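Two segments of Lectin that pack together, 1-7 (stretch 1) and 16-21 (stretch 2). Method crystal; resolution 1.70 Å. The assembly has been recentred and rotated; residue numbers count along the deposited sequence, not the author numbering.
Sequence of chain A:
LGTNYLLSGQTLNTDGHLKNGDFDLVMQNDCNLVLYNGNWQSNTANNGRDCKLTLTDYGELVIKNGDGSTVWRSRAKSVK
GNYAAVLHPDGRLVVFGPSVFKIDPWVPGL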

# COMPACT_ATOMS: atom_id res chain seq x y z
N LEU A 1 2.16 6.68 10.19
CA LEU A 1 0.92 6.07 9.73
C LEU A 1 0.45 6.75 8.46
O LEU A 1 0.54 7.97 8.37
CB LEU A 1 -0.13 6.24 10.86
CG LEU A 1 -1.47 5.52 10.76
CD1 LEU A 1 -1.30 4.03 10.83
CD2 LEU A 1 -2.36 5.94 11.90
N GLY A 2 -0.05 5.99 7.49
CA GLY A 2 -0.58 6.58 6.27
C GLY A 2 -2.02 6.99 6.52
O GLY A 2 -2.61 6.56 7.51
N THR A 3 -2.61 7.80 5.63
CA THR A 3 -4.02 8.16 5.80
C THR A 3 -4.92 6.95 5.55
O THR A 3 -6.01 6.86 6.10
CB THR A 3 -4.42 9.31 4.87
OG1 THR A 3 -4.15 8.92 3.51
CG2 THR A 3 -3.72 10.61 5.20
N ASN A 4 -4.44 6.02 4.71
CA ASN A 4 -5.20 4.84 4.28
C ASN A 4 -4.38 3.54 4.37
O ASN A 4 -4.74 2.54 3.74
CB ASN A 4 -5.66 5.08 2.83
CG ASN A 4 -4.53 5.51 1.93
OD1 ASN A 4 -3.34 5.31 2.23
ND2 ASN A 4 -4.87 6.20 0.84
N TYR A 5 -3.28 3.55 5.12
CA TYR A 5 -2.50 2.33 5.32
C TYR A 5 -1.83 2.30 6.67
O TYR A 5 -1.61 3.35 7.29
CB TYR A 5 -1.43 2.12 4.21
CG TYR A 5 -0.30 3.12 4.23
CD1 TYR A 5 0.77 2.99 5.11
CD2 TYR A 5 -0.26 4.18 3.31
CE1 TYR A 5 1.81 3.92 5.14
CE2 TYR A 5 0.80 5.09 3.30
CZ TYR A 5 1.83 4.96 4.22
OH TYR A 5 2.87 5.86 4.24
N LEU A 6 -1.48 1.09 7.11
CA LEU A 6 -0.75 0.77 8.32
C LEU A 6 0.38 -0.17 7.92
O LEU A 6 0.12 -1.24 7.39
CB LEU A 6 -1.68 0.13 9.37
CG LEU A 6 -1.04 -0.42 10.64
CD1 LEU A 6 -0.73 0.68 11.60
CD2 LEU A 6 -1.95 -1.42 11.33
N LEU A 7 1.64 0.24 8.16
CA LEU A 7 2.79 -0.61 7.84
C LEU A 7 3.19 -1.42 9.06
O LEU A 7 2.96 -0.98 10.19
CB LEU A 7 4.00 0.23 7.37
CG LEU A 7 3.80 1.19 6.20
CD1 LEU A 7 5.07 1.96 5.93
CD2 LEU A 7 3.31 0.46 4.95
N GLY A 16 -8.35 6.17 16.53
CA GLY A 16 -7.65 6.52 15.29
C GLY A 16 -8.38 6.01 14.06
O GLY A 16 -9.19 5.08 14.15
N HIS A 17 -8.09 6.62 12.91
CA HIS A 17 -8.72 6.25 11.64
C HIS A 17 -7.76 5.94 10.52
O HIS A 17 -6.69 6.54 10.42
CB HIS A 17 -9.57 7.42 11.10
CG HIS A 17 -10.67 7.91 11.99
ND1 HIS A 17 -11.99 7.70 11.67
CD2 HIS A 17 -10.60 8.68 13.09
CE1 HIS A 17 -12.69 8.32 12.61
NE2 HIS A 17 -11.89 8.91 13.49
N LEU A 18 -8.22 5.08 9.61
CA LEU A 18 -7.76 4.87 8.24
C LEU A 18 -8.96 5.22 7.39
O LEU A 18 -10.07 4.81 7.76
CB LEU A 18 -7.23 3.47 7.94
CG LEU A 18 -5.98 2.95 8.65
CD1 LEU A 18 -5.53 1.66 8.02
CD2 LEU A 18 -4.82 3.96 8.60
N LYS A 19 -8.81 6.01 6.31
CA LYS A 19 -9.99 6.38 5.54
C LYS A 19 -9.69 6.42 4.06
O LYS A 19 -8.65 6.91 3.65
CB LYS A 19 -10.54 7.75 6.02
CG LYS A 19 -11.90 8.15 5.42
CD LYS A 19 -12.44 9.41 6.07
CE LYS A 19 -13.77 9.87 5.52
NZ LYS A 19 -14.88 8.94 5.88
N ASN A 20 -10.64 5.92 3.26
CA ASN A 20 -10.54 6.01 1.80
C ASN A 20 -11.96 6.24 1.29
O ASN A 20 -12.79 5.33 1.30
CB ASN A 20 -9.85 4.79 1.18
CG ASN A 20 -9.39 5.04 -0.24
OD1 ASN A 20 -9.88 5.94 -0.93
ND2 ASN A 20 -8.49 4.22 -0.73
N GLY A 21 -12.26 7.50 0.93
CA GLY A 21 -13.60 7.91 0.50
C GLY A 21 -14.57 7.76 1.65
O GLY A 21 -14.28 8.19 2.77
O HOH W 1 -4.46 7.89 9.44
O HOH W 2 -7.47 7.67 1.06

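A single direct hydrogen bond joins these two segments, and on each side of it a water molecule carries a further link between them. The direct bond runs from Lys 19 N to Thr 3 O, 2.9 Å long with an angle of 162° at the hydrogen, so the amide points almost straight at the carbonyl. The same oxygen also receives a CA-H...O contact, with Leu 18 CA lying 3.4 Å from Thr 3 O and an angle of 139° at the hydrogen. One carbonyl of stretch 1 thus meets two successive residues of the strand in stretch 2.

The flanking carbonyls of that strand are reached through solvent. Water 1 donates to Gly 2 O at 3.0 Å and to His 17 O at 2.8 Å, tying together two acceptors that could not bond to each other directly. Water 2 donates to Lys 19 O at 2.9 Å and accepts from Asn 4 ND2 at 3.0 Å, bringing a side-chain amide into the link. Asn 4 has chi1 near 50° (p), and although its CA-to-CB bond points away overall, its CB lies only 3.6 Å from Lys 19 O. Asn 4 CA and Leu 18 CA, 4.7 Å apart, are the nearest pair of CA atoms across the segments.

The apolar part of the contact centres on Leu 18, which has the largest covered area of any residue here, 89 Å² of a total of 292 Å² summed over both sides. Its CA-to-CB bond points sideways, but its m,t rotamer brings the end of the side chain nearer to stretch 1. Its two methyls meet different neighbours: CD2 of Leu 18 lies 4.2 Å from Leu 1 CD1, while CD1 of Leu 18 lies 4.4 Å from Leu 6 CB. Its other close contacts with stretch 1 are to backbone atoms. Leu 18 CD2 is 3.6 Å from Gly 2 O and 3.5 Å from Tyr 5 O, van der Waals contacts between a methyl group and carbonyl oxygens.

One of those two carbonyls, Tyr 5 O, also takes part in a turn within stretch 1. A weak backbone hydrogen bond from Gly 2 N to Tyr 5 O, 3.1 Å long, links the residues just before and just after Thr 3 and Asn 4. Gly 2 fits closely against the Tyr 5 ring: a CB in ideal geometry on Gly 2 would come within 2.3 Å of Tyr 5 CE2, a clash inside stretch 1 itself. The Tyr 5 CA-to-CB bond points away from stretch 2, and its hydroxyl is bonded elsewhere in the structure. Its backbone N is less well served, buried by the contact with no partner in the model.

Beyond the central bond, Lys 19 contributes little through its side chain, whose end leads away from stretch 1; its NZ makes a weak hydrogen bond to Gly 21 O, 3.3 Å, within its own segment.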